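Thymidine kinase (PDB 1P73) catalyses, as a homodimer, the transfer of the gamma-phosphate of ATP to thymidine, giving dTMP in the pyrimidine salvage pathway for viral DNA replication. Local coordinates at residues T37-E42 with V118-P123. Numbering follows the deposited sequence.
Sequences TLYFPE and VFDRHP. With 4TA (p1-(5'-adenosyl)p4-(5'-(2'-deoxy-thymidyl))tetraphosphate), chain N.
Glu42 OE2 is gripped by two cations: Arg121 NE forms a salt bridge with it at 2.9 Å, and Lys20 NZ forms another. The arginine bond is bent (130° at the hydrogen) and the oxygen lies tilted from the guanidinium plane, although the carboxylate and guanidinium planes are nearly parallel (13°). Extended from CG to NE, the Arg121 chain also carries NH2 to the tetraphosphate of the bound bisubstrate ligand, whose O2D it meets at the guanidinium edge in a straight 3.1 Å hydrogen bond; NH1 pairs with Asp13. Asp120 OD1 comes within 3.0 Å of Glu42 OE2, and Lys20 NZ forms a salt bridge with both. The other Asp120 oxygen, OD2, is hydrogen-bonded to Ser21 OG and receives a weak bond from Tyr39 OH. With its CG anti to the backbone N (chi1 -178°), the Tyr39 side chain runs alongside that of Asp120, and its CD1 packs against Val118 CG1.

Leading up to this polar cluster, strand 37-40 runs parallel to the end of strand 115-120, with three backbone hydrogen bonds between the two segments, among them Val118 N to Leu38 O (2.8 Å). On the sheet face away from Tyr39 and Val118, Phe40 and Phe119 form an offset stack, centroids 4.3 Å apart, and both side chains touch Leu94 of helix 73-99. Neighbouring parallel strands ending beside the P-loop are characteristic of the P-loop kinase fold; here they place Glu42, the predicted proton acceptor, near the ligand's phosphates.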
ATOM      1  N   THR B  37      28.742   6.887  -1.828  1.00 24.15           N
ATOM      2  CA  THR B  37      27.393   6.964  -1.279  1.00 24.21           C
ATOM      3  C   THR B  37      26.383   7.664  -2.210  1.00 23.69           C
ATOM      4  O   THR B  37      26.716   8.607  -2.909  1.00 24.23           O
ATOM      5  CB  THR B  37      27.457   7.686   0.095  1.00 24.31           C
ATOM      6  OG1 THR B  37      28.367   6.988   0.948  1.00 23.83           O
ATOM      7  CG2 THR B  37      26.132   7.576   0.853  1.00 24.75           C
ATOM      8  N   LEU B  38      25.145   7.203  -2.194  1.00 23.03           N
ATOM      9  CA  LEU B  38      24.094   7.813  -2.977  1.00 22.40           C
ATOM     10  C   LEU B  38      22.951   8.268  -2.072  1.00 22.57           C
ATOM     11  O   LEU B  38      22.445   7.498  -1.253  1.00 22.44           O
ATOM     12  CB  LEU B  38      23.593   6.827  -4.016  1.00 21.95           C
ATOM     13  CG  LEU B  38      24.642   6.392  -5.040  1.00 22.43           C
ATOM     14  CD1 LEU B  38      24.169   5.167  -5.797  1.00 21.05           C
ATOM     15  CD2 LEU B  38      25.017   7.526  -6.010  1.00 20.85           C
ATOM     16  N   TYR B  39      22.540   9.519  -2.233  1.00 22.58           N
ATOM     17  CA  TYR B  39      21.493  10.090  -1.409  1.00 23.20           C
ATOM     18  C   TYR B  39      20.170  10.224  -2.141  1.00 23.78           C
ATOM     19  O   TYR B  39      20.100  10.758  -3.254  1.00 23.80           O
ATOM     20  CB  TYR B  39      21.931  11.452  -0.897  1.00 23.23           C
ATOM     21  CG  TYR B  39      20.945  12.122   0.015  1.00 23.98           C
ATOM     22  CD1 TYR B  39      20.663  11.591   1.269  1.00 23.63           C
ATOM     23  CD2 TYR B  39      20.299  13.311  -0.367  1.00 25.21           C
ATOM     24  CE1 TYR B  39      19.761  12.212   2.123  1.00 24.53           C
ATOM     25  CE2 TYR B  39      19.388  13.946   0.492  1.00 24.95           C
ATOM     26  CZ  TYR B  39      19.127  13.381   1.735  1.00 25.35           C
ATOM     27  OH  TYR B  39      18.222  13.964   2.605  1.00 27.56           O
ATOM     28  N   PHE B  40      19.112   9.741  -1.504  1.00 24.48           N
ATOM     29  CA  PHE B  40      17.773   9.911  -2.043  1.00 25.38           C
ATOM     30  C   PHE B  40      17.023  10.844  -1.105  1.00 26.42           C
ATOM     31  O   PHE B  40      16.704  10.464   0.009  1.00 26.80           O
ATOM     32  CB  PHE B  40      17.028   8.574  -2.164  1.00 25.12           C
ATOM     33  CG  PHE B  40      17.652   7.584  -3.131  1.00 22.98           C
ATOM     34  CD1 PHE B  40      18.729   6.789  -2.744  1.00 20.73           C
ATOM     35  CD2 PHE B  40      17.117   7.408  -4.402  1.00 22.10           C
ATOM     36  CE1 PHE B  40      19.283   5.858  -3.613  1.00 20.06           C
ATOM     37  CE2 PHE B  40      17.663   6.468  -5.290  1.00 22.02           C
ATOM     38  CZ  PHE B  40      18.751   5.692  -4.889  1.00 20.92           C
ATOM     39  N   PRO B  41      16.782  12.078  -1.533  1.00 27.64           N
ATOM     40  CA  PRO B  41      16.126  13.074  -0.679  1.00 28.42           C
ATOM     41  C   PRO B  41      14.635  12.854  -0.539  1.00 29.11           C
ATOM     42  O   PRO B  41      14.078  11.983  -1.196  1.00 28.69           O
ATOM     43  CB  PRO B  41      16.388  14.387  -1.417  1.00 28.26           C
ATOM     44  CG  PRO B  41      16.514  13.989  -2.842  1.00 28.60           C
ATOM     45  CD  PRO B  41      17.145  12.631  -2.851  1.00 27.89           C
ATOM     46  N   GLU B  42      14.015  13.653   0.324  1.00 30.71           N
ATOM     47  CA  GLU B  42      12.568  13.687   0.469  1.00 32.44           C
ATOM     48  C   GLU B  42      11.893  14.085  -0.838  1.00 32.82           C
ATOM     49  O   GLU B  42      12.321  15.034  -1.503  1.00 32.22           O
ATOM     50  CB  GLU B  42      12.158  14.635   1.593  1.00 32.89           C
ATOM     51  CG  GLU B  42      11.585  13.876   2.794  1.00 36.65           C
ATOM     52  CD  GLU B  42      11.988  14.476   4.135  1.00 40.48           C
ATOM     53  OE1 GLU B  42      12.350  15.674   4.171  1.00 41.91           O
ATOM     54  OE2 GLU B  42      11.943  13.747   5.154  1.00 41.53           O
ATOM     55  N   VAL B 118      21.762   5.943   0.933  1.00 20.51           N
ATOM     56  CA  VAL B 118      21.175   6.607   2.080  1.00 19.96           C
ATOM     57  C   VAL B 118      19.849   7.172   1.645  1.00 20.24           C
ATOM     58  O   VAL B 118      19.782   7.950   0.711  1.00 20.74           O
ATOM     59  CB  VAL B 118      22.083   7.738   2.632  1.00 20.11           C
ATOM     60  CG1 VAL B 118      21.372   8.507   3.759  1.00 19.94           C
ATOM     61  CG2 VAL B 118      23.434   7.181   3.118  1.00 17.99           C
ATOM     62  N   PHE B 119      18.776   6.755   2.296  1.00 20.83           N
ATOM     63  CA  PHE B 119      17.440   7.232   1.928  1.00 20.91           C
ATOM     64  C   PHE B 119      16.927   8.119   3.041  1.00 21.30           C
ATOM     65  O   PHE B 119      16.977   7.743   4.226  1.00 21.38           O
ATOM     66  CB  PHE B 119      16.455   6.074   1.761  1.00 20.68           C
ATOM     67  CG  PHE B 119      16.716   5.196   0.574  1.00 19.80           C
ATOM     68  CD1 PHE B 119      17.623   4.139   0.656  1.00 19.20           C
ATOM     69  CD2 PHE B 119      16.017   5.386  -0.615  1.00 17.82           C
ATOM     70  CE1 PHE B 119      17.839   3.303  -0.453  1.00 17.70           C
ATOM     71  CE2 PHE B 119      16.234   4.558  -1.716  1.00 16.10           C
ATOM     72  CZ  PHE B 119      17.137   3.515  -1.630  1.00 15.37           C
ATOM     73  N   ASP B 120      16.445   9.296   2.670  1.00 21.53           N
ATOM     74  CA  ASP B 120      15.744  10.139   3.617  1.00 21.82           C
ATOM     75  C   ASP B 120      14.336   9.583   3.843  1.00 21.47           C
ATOM     76  O   ASP B 120      13.435   9.784   3.024  1.00 22.20           O
ATOM     77  CB  ASP B 120      15.691  11.577   3.125  1.00 22.02           C
ATOM     78  CG  ASP B 120      15.318  12.538   4.220  1.00 24.10           C
ATOM     79  OD1 ASP B 120      14.510  12.161   5.098  1.00 26.51           O
ATOM     80  OD2 ASP B 120      15.788  13.693   4.298  1.00 27.63           O
ATOM     81  N   ARG B 121      14.175   8.865   4.948  1.00 20.76           N
ATOM     82  CA  ARG B 121      12.916   8.265   5.368  1.00 20.55           C
ATOM     83  C   ARG B 121      12.635   6.942   4.695  1.00 20.78           C
ATOM     84  O   ARG B 121      12.833   6.793   3.495  1.00 20.81           O
ATOM     85  CB  ARG B 121      11.721   9.207   5.185  1.00 20.55           C
ATOM     86  CG  ARG B 121      11.753  10.435   6.082  1.00 19.73           C
ATOM     87  CD  ARG B 121      10.406  11.051   6.293  1.00 18.84           C
ATOM     88  NE  ARG B 121      10.538  12.185   7.194  1.00 19.03           N
ATOM     89  CZ  ARG B 121      10.518  12.106   8.517  1.00 18.30           C
ATOM     90  NH1 ARG B 121      10.345  10.944   9.135  1.00 16.62           N
ATOM     91  NH2 ARG B 121      10.672  13.213   9.231  1.00 21.23           N
ATOM     92  N   HIS B 122      12.178   5.991   5.514  1.00 20.78           N
ATOM     93  CA  HIS B 122      11.642   4.701   5.097  1.00 20.37           C
ATOM     94  C   HIS B 122      10.106   4.844   5.001  1.00 20.19           C
ATOM     95  O   HIS B 122       9.518   5.657   5.725  1.00 20.47           O
ATOM     96  CB  HIS B 122      12.027   3.689   6.174  1.00 20.11           C
ATOM     97  CG  HIS B 122      11.601   2.288   5.885  1.00 20.69           C
ATOM     98  ND1 HIS B 122      10.341   1.819   6.187  1.00 21.60           N
ATOM     99  CD2 HIS B 122      12.272   1.246   5.335  1.00 20.74           C
ATOM    100  CE1 HIS B 122      10.251   0.548   5.829  1.00 21.78           C
ATOM    101  NE2 HIS B 122      11.409   0.177   5.312  1.00 20.62           N
ATOM    102  N   PRO B 123       9.452   4.099   4.104  1.00 19.75           N
ATOM    103  CA  PRO B 123       7.979   4.058   4.049  1.00 19.76           C
ATOM    104  C   PRO B 123       7.253   3.882   5.399  1.00 19.87           C
ATOM    105  O   PRO B 123       6.053   4.180   5.466  1.00 19.82           O
ATOM    106  CB  PRO B 123       7.702   2.858   3.134  1.00 19.54           C
ATOM    107  CG  PRO B 123       8.836   2.873   2.189  1.00 18.99           C
ATOM    108  CD  PRO B 123      10.043   3.286   3.025  1.00 19.69           C
TER
HETATM  109  C5M 4TA N 802       6.700  11.806   6.112  1.00 54.15           C
HETATM  110  C5  4TA N 802       5.656  12.776   6.580  1.00 54.67           C
HETATM  111  C6  4TA N 802       5.967  14.123   6.734  1.00 56.02           C
HETATM  112  N1  4TA N 802       5.023  14.987   7.162  1.00 57.10           N
HETATM  113  C1B 4TA N 802       5.337  16.417   7.312  1.00 57.70           C
HETATM  114  C2B 4TA N 802       6.085  16.772   8.591  1.00 57.94           C
HETATM  115  C3B 4TA N 802       6.905  17.998   8.206  1.00 58.78           C
HETATM  116  O3B 4TA N 802       6.331  19.208   8.697  1.00 58.48           O
HETATM  117  C4B 4TA N 802       6.920  18.024   6.681  1.00 59.09           C
HETATM  118  C5B 4TA N 802       8.335  17.945   6.117  1.00 59.13           C
HETATM  119  O5' 4TA N 802       9.086  16.910   6.763  1.00 59.48           O
HETATM  120  PD  4TA N 802      10.703  16.920   6.707  1.00 59.68           P
HETATM  121  O2D 4TA N 802      11.244  15.685   7.416  1.00 57.70           O
HETATM  122  O1D 4TA N 802      11.052  17.216   5.267  1.00 59.57           O
HETATM  123  OCD 4TA N 802      11.074  18.244   7.564  1.00 58.46           O
HETATM  124  PC  4TA N 802      12.582  18.783   7.795  1.00 57.88           P
HETATM  125  O1C 4TA N 802      13.280  18.895   6.454  1.00 58.78           O
HETATM  126  O2C 4TA N 802      12.428  20.027   8.643  1.00 58.34           O
HETATM  127  OBC 4TA N 802      13.288  17.622   8.698  1.00 55.48           O
HETATM  128  PB  4TA N 802      14.851  17.211   8.694  1.00 51.69           P
HETATM  129  O2B 4TA N 802      15.230  16.834   7.297  1.00 52.40           O
HETATM  130  O1B 4TA N 802      15.132  16.308   9.868  1.00 51.52           O
HETATM  131  OAB 4TA N 802      15.607  18.550   9.082  1.00 56.94           O
HETATM  132  PA  4TA N 802      16.866  19.184   8.298  1.00 61.61           P
HETATM  133  O1A 4TA N 802      17.881  18.156   7.853  1.00 60.51           O
HETATM  134  O2A 4TA N 802      16.309  20.194   7.306  1.00 61.95           O
HETATM  135  OA  4TA N 802      17.480  19.970   9.569  1.00 62.75           O
HETATM  136  C5' 4TA N 802      16.595  20.647  10.477  1.00 63.57           C
HETATM  137  C4' 4TA N 802      16.971  22.118  10.689  1.00 64.10           C
HETATM  138  O1' 4TA N 802      18.054  22.226  11.623  1.00 64.15           O
HETATM  139  C1' 4TA N 802      19.275  22.589  10.968  1.00 64.44           C
HETATM  140  C2' 4TA N 802      18.950  22.756   9.482  1.00 64.73           C
HETATM  141  O2' 4TA N 802      19.588  23.887   8.905  1.00 64.98           O
HETATM  142  C3' 4TA N 802      17.426  22.815   9.416  1.00 64.57           C
HETATM  143  O3' 4TA N 802      16.938  24.150   9.450  1.00 64.76           O
HETATM  144  N9A 4TA N 802      20.258  21.489  11.153  1.00 63.81           N
HETATM  145  C8A 4TA N 802      20.423  20.269  10.576  1.00 63.66           C
HETATM  146  N7A 4TA N 802      21.510  19.610  11.113  1.00 63.79           N
HETATM  147  C5A 4TA N 802      21.996  20.505  12.056  1.00 63.21           C
HETATM  148  C4A 4TA N 802      21.226  21.616  12.058  1.00 63.59           C
HETATM  149  N3A 4TA N 802      21.472  22.669  12.889  1.00 63.55           N
HETATM  150  C2A 4TA N 802      22.520  22.604  13.735  1.00 62.91           C
HETATM  151  N1A 4TA N 802      23.311  21.506  13.758  1.00 63.00           N
HETATM  152  C6A 4TA N 802      23.071  20.447  12.929  1.00 62.58           C
HETATM  153  N6A 4TA N 802      23.853  19.336  12.940  1.00 60.26           N
HETATM  154  O4' 4TA N 802       6.133  16.914   6.230  1.00 58.82           O
HETATM  155  C2  4TA N 802       3.694  14.535   7.441  1.00 57.73           C
HETATM  156  O2  4TA N 802       2.811  15.347   7.832  1.00 58.82           O
HETATM  157  N3  4TA N 802       3.353  13.222   7.301  1.00 56.29           N
HETATM  158  C4  4TA N 802       4.271  12.322   6.883  1.00 55.26           C
HETATM  159  O4  4TA N 802       3.947  11.127   6.752  1.00 54.55           O